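Local atomic coordinates of Cyclo(L-leucyl-L-leucyl) synthase (Staphylococcus haemolyticus, PDB entry 6EZ3), a protein that uses two leucyl-tRNA molecules as activated substrates to form the cyclic dipeptide cyclo(L-Leu-L-Leu), without consuming ATP. Residues L65-L69 against A146-K150; T124-Q128 against F210-M214. All coordinates share one frame. Residues are numbered along the deposited sequence.

Interaction 1: residues L65-L69 against A146-K150. With SO4 (sulfate ion), chain H.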
ATOM      1  N   LEU A  65     -12.303   4.578   6.586  1.00 63.34           N
ATOM      2  CA  LEU A  65     -11.837   3.839   7.759  1.00 62.64           C
ATOM      3  C   LEU A  65     -12.116   4.613   9.047  1.00 69.33           C
ATOM      4  O   LEU A  65     -12.554   4.012  10.016  1.00 68.62           O
ATOM      5  CB  LEU A  65     -10.342   3.488   7.621  1.00 61.65           C
ATOM      6  CG  LEU A  65      -9.963   2.107   7.055  1.00 64.49           C
ATOM      7  CD1 LEU A  65     -10.586   1.817   5.702  1.00 64.60           C
ATOM      8  CD2 LEU A  65      -8.493   2.008   6.885  1.00 64.82           C
ATOM      9  N   LEU A  66     -11.912   5.943   9.040  1.00 69.22           N
ATOM     10  CA  LEU A  66     -12.179   6.809  10.196  1.00 70.13           C
ATOM     11  C   LEU A  66     -13.691   6.937  10.438  1.00 76.53           C
ATOM     12  O   LEU A  66     -14.130   6.911  11.593  1.00 76.28           O
ATOM     13  CB  LEU A  66     -11.549   8.200  10.016  1.00 69.69           C
ATOM     14  CG  LEU A  66     -10.035   8.269   9.965  1.00 72.98           C
ATOM     15  CD1 LEU A  66      -9.600   9.620   9.518  1.00 73.25           C
ATOM     16  CD2 LEU A  66      -9.416   7.957  11.310  1.00 72.17           C
ATOM     17  N   GLU A  67     -14.478   7.018   9.347  1.00 73.65           N
ATOM     18  CA  GLU A  67     -15.941   7.082   9.390  1.00 73.68           C
ATOM     19  C   GLU A  67     -16.531   5.827  10.074  1.00 79.75           C
ATOM     20  O   GLU A  67     -17.481   5.942  10.850  1.00 81.09           O
ATOM     21  CB  GLU A  67     -16.501   7.266   7.976  1.00 74.61           C
ATOM     22  CG  GLU A  67     -16.307   8.684   7.476  1.00 79.84           C
ATOM     23  CD  GLU A  67     -16.974   8.971   6.154  1.00 83.05           C
ATOM     24  OE1 GLU A  67     -17.954   9.749   6.128  1.00 87.74           O
ATOM     25  OE2 GLU A  67     -16.533   8.390   5.142  1.00 67.78           O
ATOM     26  N   CYS A  68     -15.916   4.652   9.837  1.00 75.04           N
ATOM     27  CA  CYS A  68     -16.298   3.380  10.432  1.00 74.36           C
ATOM     28  C   CYS A  68     -15.868   3.333  11.895  1.00 79.12           C
ATOM     29  O   CYS A  68     -16.418   2.547  12.665  1.00 79.07           O
ATOM     30  CB  CYS A  68     -15.706   2.221   9.638  1.00 74.52           C
ATOM     31  SG  CYS A  68     -16.368   2.053   7.958  1.00 78.37           S
ATOM     32  N   LEU A  69     -14.879   4.157  12.281  1.00 76.08           N
ATOM     33  CA  LEU A  69     -14.418   4.245  13.671  1.00 76.08           C
ATOM     34  C   LEU A  69     -15.152   5.411  14.377  1.00 80.98           C
ATOM     35  O   LEU A  69     -14.693   5.915  15.404  1.00 80.77           O
ATOM     36  CB  LEU A  69     -12.880   4.406  13.755  1.00 75.92           C
ATOM     37  CG  LEU A  69     -11.998   3.248  13.263  1.00 80.18           C
ATOM     38  CD1 LEU A  69     -10.568   3.688  13.176  1.00 80.19           C
ATOM     39  CD2 LEU A  69     -12.098   2.015  14.158  1.00 82.81           C
ATOM     40  N   ALA A 146      -7.668  -3.632   8.812  1.00 77.34           N
ATOM     41  CA  ALA A 146      -7.332  -2.219   8.619  1.00 77.12           C
ATOM     42  C   ALA A 146      -7.977  -1.382   9.714  1.00 81.76           C
ATOM     43  O   ALA A 146      -7.322  -0.503  10.256  1.00 82.25           O
ATOM     44  CB  ALA A 146      -7.791  -1.749   7.247  1.00 77.48           C
ATOM     45  N   LEU A 147      -9.227  -1.705  10.087  1.00 78.11           N
ATOM     46  CA  LEU A 147      -9.954  -1.007  11.144  1.00 78.21           C
ATOM     47  C   LEU A 147      -9.325  -1.250  12.506  1.00 84.75           C
ATOM     48  O   LEU A 147      -9.260  -0.327  13.318  1.00 83.90           O
ATOM     49  CB  LEU A 147     -11.439  -1.406  11.130  1.00 77.99           C
ATOM     50  CG  LEU A 147     -12.249  -0.832   9.970  1.00 81.94           C
ATOM     51  CD1 LEU A 147     -13.502  -1.575   9.760  1.00 82.01           C
ATOM     52  CD2 LEU A 147     -12.568   0.620  10.194  1.00 82.97           C
ATOM     53  N   GLN A 148      -8.832  -2.478  12.733  1.00 84.35           N
ATOM     54  CA  GLN A 148      -8.173  -2.894  13.969  1.00 85.81           C
ATOM     55  C   GLN A 148      -6.837  -2.173  14.113  1.00 93.66           C
ATOM     56  O   GLN A 148      -6.622  -1.514  15.132  1.00 93.75           O
ATOM     57  CB  GLN A 148      -7.989  -4.435  14.001  1.00 87.07           C
ATOM     58  CG  GLN A 148      -7.081  -4.976  15.124  1.00 92.04           C
ATOM     59  CD  GLN A 148      -5.739  -5.520  14.643  1.00103.79           C
ATOM     60  OE1 GLN A 148      -5.338  -5.377  13.467  1.00 98.70           O
ATOM     61  NE2 GLN A 148      -5.008  -6.164  15.557  1.00 87.03           N
ATOM     62  N   SER A 149      -5.960  -2.281  13.083  1.00 92.66           N
ATOM     63  CA  SER A 149      -4.614  -1.695  13.037  1.00 93.78           C
ATOM     64  C   SER A 149      -4.562  -0.178  13.306  1.00 99.62           C
ATOM     65  O   SER A 149      -3.556   0.312  13.837  1.00 99.82           O
ATOM     66  CB  SER A 149      -3.934  -2.025  11.714  1.00 98.41           C
ATOM     67  OG  SER A 149      -2.526  -1.999  11.871  1.00109.97           O
ATOM     68  N   LYS A 150      -5.653   0.549  12.958  1.00 96.29           N
ATOM     69  CA  LYS A 150      -5.810   1.993  13.163  1.00 95.69           C
ATOM     70  C   LYS A 150      -6.577   2.323  14.480  1.00102.11           C
ATOM     71  O   LYS A 150      -6.913   3.487  14.718  1.00101.88           O
ATOM     72  CB  LYS A 150      -6.447   2.650  11.917  1.00 96.18           C
ATOM     73  CG  LYS A 150      -5.444   2.908  10.785  1.00 86.16           C
ATOM     74  CD  LYS A 150      -5.793   2.188   9.484  1.00 74.25           C
ATOM     75  CE  LYS A 150      -4.684   2.236   8.462  1.00 65.94           C
ATOM     76  NZ  LYS A 150      -4.739   1.098   7.499  1.00 61.95           N
TER
HETATM   77  S   SO4 H 302       0.128  -4.273  12.895  1.00130.34           S
HETATM   78  O1  SO4 H 302       0.568  -5.607  12.470  1.00130.09           O
HETATM   79  O2  SO4 H 302      -1.078  -4.389  13.731  1.00131.37           O
HETATM   80  O3  SO4 H 302       1.189  -3.636  13.681  1.00129.44           O
HETATM   81  O4  SO4 H 302      -0.182  -3.466  11.708  1.00128.88           O
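Two helix ends meet here, residues 65-69 at the end of a short helix and 146-150 at that of the long helix 133-149; the nearest CA pair, Leu65 and Leu147, is 6.2 Å apart. Lys150 is the first residue to leave helical geometry, and the bonds Leu69 N to Leu65 O (3.2 Å) and Lys150 N to Ala146 O (3.3 Å) are weak. Leu147 fills the gap between the helices. Its CD2 lies 3.4 Å from Leu65 O, 3.6 Å from Cys68 CB and 4.1 Å from Leu69 CG, so one methyl group meets three residues of the facing turn. Leu65 answers with CD2, 3.8 Å from both Ala146 CB and Lys150 CD; the small alanine lets the leucine settle close to the helix, and the lysine contributes its aliphatic portion. Leu69 covers the margin, with CD2 3.8 Å from Leu147 O. Ser149 OG donates a hydrogen bond of 2.8 Å to O4 of a sulfate ion, probably from the crystallisation liquor. With no hydrogen bond between the segments, the joint rests on apolar packing, and the Lys150 side chain lies near Tyr171, probably substrate-binding, and Ser28, the probable nucleophile, both by similarity.

Interaction 2: residues T124-Q128 against F210-M214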
ATOM      1  N   THR A 124     -11.275  -3.917 -13.336  1.00 62.49           N
ATOM      2  CA  THR A 124     -11.031  -5.369 -13.293  1.00 63.20           C
ATOM      3  C   THR A 124     -11.146  -5.902 -11.859  1.00 70.56           C
ATOM      4  O   THR A 124     -11.693  -6.987 -11.678  1.00 71.09           O
ATOM      5  CB  THR A 124      -9.595  -5.637 -13.844  1.00 66.02           C
ATOM      6  OG1 THR A 124      -9.478  -5.133 -15.180  1.00 64.25           O
ATOM      7  CG2 THR A 124      -9.130  -7.075 -13.730  1.00 61.29           C
ATOM      8  N   ILE A 125     -10.610  -5.157 -10.854  1.00 68.68           N
ATOM      9  CA  ILE A 125     -10.683  -5.528  -9.436  1.00 69.19           C
ATOM     10  C   ILE A 125     -12.129  -5.382  -8.933  1.00 74.41           C
ATOM     11  O   ILE A 125     -12.639  -6.331  -8.348  1.00 74.60           O
ATOM     12  CB  ILE A 125      -9.666  -4.739  -8.560  1.00 72.41           C
ATOM     13  CG1 ILE A 125      -8.223  -5.174  -8.843  1.00 73.15           C
ATOM     14  CG2 ILE A 125      -9.980  -4.866  -7.068  1.00 72.24           C
ATOM     15  CD1 ILE A 125      -7.200  -4.146  -8.460  1.00 82.26           C
ATOM     16  N   VAL A 126     -12.787  -4.211  -9.161  1.00 71.29           N
ATOM     17  CA  VAL A 126     -14.174  -3.973  -8.723  1.00 71.21           C
ATOM     18  C   VAL A 126     -15.134  -5.010  -9.335  1.00 78.10           C
ATOM     19  O   VAL A 126     -16.017  -5.511  -8.625  1.00 79.50           O
ATOM     20  CB  VAL A 126     -14.638  -2.514  -8.941  1.00 74.07           C
ATOM     21  CG1 VAL A 126     -16.127  -2.353  -8.687  1.00 73.40           C
ATOM     22  CG2 VAL A 126     -13.876  -1.578  -8.031  1.00 74.03           C
ATOM     23  N   ASP A 127     -14.923  -5.375 -10.623  1.00 73.58           N
ATOM     24  CA  ASP A 127     -15.745  -6.370 -11.299  1.00 73.37           C
ATOM     25  C   ASP A 127     -15.722  -7.680 -10.495  1.00 77.16           C
ATOM     26  O   ASP A 127     -16.786  -8.198 -10.153  1.00 77.91           O
ATOM     27  CB  ASP A 127     -15.277  -6.582 -12.752  1.00 75.69           C
ATOM     28  CG  ASP A 127     -15.536  -5.416 -13.696  1.00 89.66           C
ATOM     29  OD1 ASP A 127     -16.404  -4.558 -13.366  1.00 89.75           O
ATOM     30  OD2 ASP A 127     -14.878  -5.365 -14.780  1.00 96.31           O
ATOM     31  N   GLN A 128     -14.511  -8.148 -10.109  1.00 71.23           N
ATOM     32  CA  GLN A 128     -14.298  -9.353  -9.297  1.00 68.81           C
ATOM     33  C   GLN A 128     -14.930  -9.201  -7.902  1.00 70.53           C
ATOM     34  O   GLN A 128     -15.541 -10.136  -7.393  1.00 69.83           O
ATOM     35  CB  GLN A 128     -12.798  -9.679  -9.188  1.00 68.81           C
ATOM     36  CG  GLN A 128     -12.383 -10.929  -9.931  1.00 61.58           C
ATOM     37  CD  GLN A 128     -12.846 -10.935 -11.355  1.00 80.64           C
ATOM     38  OE1 GLN A 128     -13.681 -11.747 -11.735  1.00 78.85           O
ATOM     39  NE2 GLN A 128     -12.342 -10.018 -12.174  1.00 79.32           N
ATOM     40  N   PHE A 210      -8.389 -16.449  -7.254  1.00 60.07           N
ATOM     41  CA  PHE A 210      -9.275 -15.463  -7.884  1.00 60.68           C
ATOM     42  C   PHE A 210      -8.947 -15.246  -9.358  1.00 67.09           C
ATOM     43  O   PHE A 210      -7.930 -15.748  -9.855  1.00 66.51           O
ATOM     44  CB  PHE A 210      -9.272 -14.120  -7.132  1.00 62.05           C
ATOM     45  CG  PHE A 210      -9.124 -14.182  -5.634  1.00 63.16           C
ATOM     46  CD1 PHE A 210     -10.151 -14.674  -4.835  1.00 65.51           C
ATOM     47  CD2 PHE A 210      -7.974 -13.712  -5.018  1.00 65.59           C
ATOM     48  CE1 PHE A 210     -10.014 -14.725  -3.450  1.00 66.70           C
ATOM     49  CE2 PHE A 210      -7.847 -13.735  -3.631  1.00 68.60           C
ATOM     50  CZ  PHE A 210      -8.871 -14.235  -2.855  1.00 66.90           C
ATOM     51  N   ASN A 211      -9.798 -14.468 -10.050  1.00 66.68           N
ATOM     52  CA  ASN A 211      -9.656 -14.116 -11.478  1.00 67.55           C
ATOM     53  C   ASN A 211      -8.753 -12.891 -11.680  1.00 70.18           C
ATOM     54  O   ASN A 211      -8.842 -12.216 -12.704  1.00 68.96           O
ATOM     55  CB  ASN A 211     -11.036 -13.898 -12.120  1.00 73.73           C
ATOM     56  CG  ASN A 211     -12.008 -15.035 -11.877  1.00107.06           C
ATOM     57  OD1 ASN A 211     -11.779 -16.176 -12.306  1.00 98.69           O
ATOM     58  ND2 ASN A 211     -13.096 -14.755 -11.147  1.00100.81           N
ATOM     59  N   LEU A 212      -7.886 -12.615 -10.683  1.00 67.43           N
ATOM     60  CA  LEU A 212      -6.891 -11.538 -10.648  1.00 66.67           C
ATOM     61  C   LEU A 212      -5.504 -12.151 -10.509  1.00 70.42           C
ATOM     62  O   LEU A 212      -5.350 -13.220  -9.908  1.00 70.54           O
ATOM     63  CB  LEU A 212      -7.139 -10.581  -9.480  1.00 66.07           C
ATOM     64  CG  LEU A 212      -8.438  -9.804  -9.488  1.00 69.90           C
ATOM     65  CD1 LEU A 212      -8.855  -9.482  -8.088  1.00 70.14           C
ATOM     66  CD2 LEU A 212      -8.300  -8.536 -10.277  1.00 71.23           C
ATOM     67  N   LYS A 213      -4.493 -11.482 -11.077  1.00 66.10           N
ATOM     68  CA  LYS A 213      -3.119 -11.966 -11.026  1.00 64.93           C
ATOM     69  C   LYS A 213      -2.120 -10.859 -10.730  1.00 66.52           C
ATOM     70  O   LYS A 213      -2.228  -9.758 -11.264  1.00 66.91           O
ATOM     71  CB  LYS A 213      -2.749 -12.701 -12.328  1.00 67.46           C
ATOM     72  CG  LYS A 213      -3.319 -14.128 -12.419  1.00 92.27           C
ATOM     73  CD  LYS A 213      -2.937 -14.812 -13.738  1.00109.43           C
ATOM     74  CE  LYS A 213      -3.736 -16.059 -14.047  1.00119.24           C
ATOM     75  NZ  LYS A 213      -3.631 -16.429 -15.487  1.00121.01           N
ATOM     76  N   MET A 214      -1.142 -11.145  -9.868  1.00 60.49           N
ATOM     77  CA  MET A 214      -0.083 -10.186  -9.608  1.00 58.32           C
ATOM     78  C   MET A 214       0.932 -10.339 -10.772  1.00 61.16           C
ATOM     79  O   MET A 214       1.462 -11.432 -11.003  1.00 60.83           O
ATOM     80  CB  MET A 214       0.581 -10.453  -8.261  1.00 59.74           C
ATOM     81  CG  MET A 214       1.622  -9.430  -7.932  1.00 62.67           C
ATOM     82  SD  MET A 214       2.720  -9.988  -6.632  1.00 65.98           S
ATOM     83  CE  MET A 214       1.778  -9.598  -5.298  1.00 63.13           C
TER
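A helix-to-loop packing contact, apolar at its centre with a polar bond at its margin, joins helix 116-131 to the connection between helix 200-206 and strand 218-225 in this cyclodipeptide synthase of the HUP clan, with a Rossmann-like alpha/beta fold. Residues 210-214 have no regular secondary structure, and the contacts with the helix are made by side chains. Leu212 makes the largest contribution. It points toward the helix and rests across one turn of it: its CD2 lies 3.7 Å from Ile125 CG1 and 3.8 Å from Thr124 CG2, while its CD1 is 4.1 Å from Gln128 CB. Phe135, on the following helix, touches both Leu212 and Ile125, and also meets Phe210 edge-to-face, extending the apolar patch into helix 133-149. Ile125 lies near Leu173, part of the substrate-binding segment inferred by similarity, so this packing lies next to the probable substrate-binding segment. The polar closure belongs to Gln128, whose backbone lies nearest Asn211, with 7.0 Å between their CA atoms. The Gln128 carboxamide is used at both ends: Gln128 NE2 makes a weak hydrogen bond of 3.1 Å back to Thr124 O in its own helix, whereas Gln128 OE1 accepts one from Asn211 ND2, also at 3.1 Å.

Followed from the N terminus, the chain passes 65-69, then 124-128, 146-150 and finally 210-214, so the two contacts cross rather than nest. Interaction 1 closes a largely helical excursion of 76 residues that includes helix 73-97, and interaction 2 opens within it and, after 81 intervening residues, closes at 210-214, beyond helix 162-175 and strand 191-195. Their centres lie 24 Å apart and they do not touch, yet they share a link in the consecutive helices 116-131 and 133-149. Through this pair, interaction 1 ties in helix 63-68 and interaction 2 the loop leading to strand 218-225. The general principle is that crossing closures can bind distant parts of one domain together.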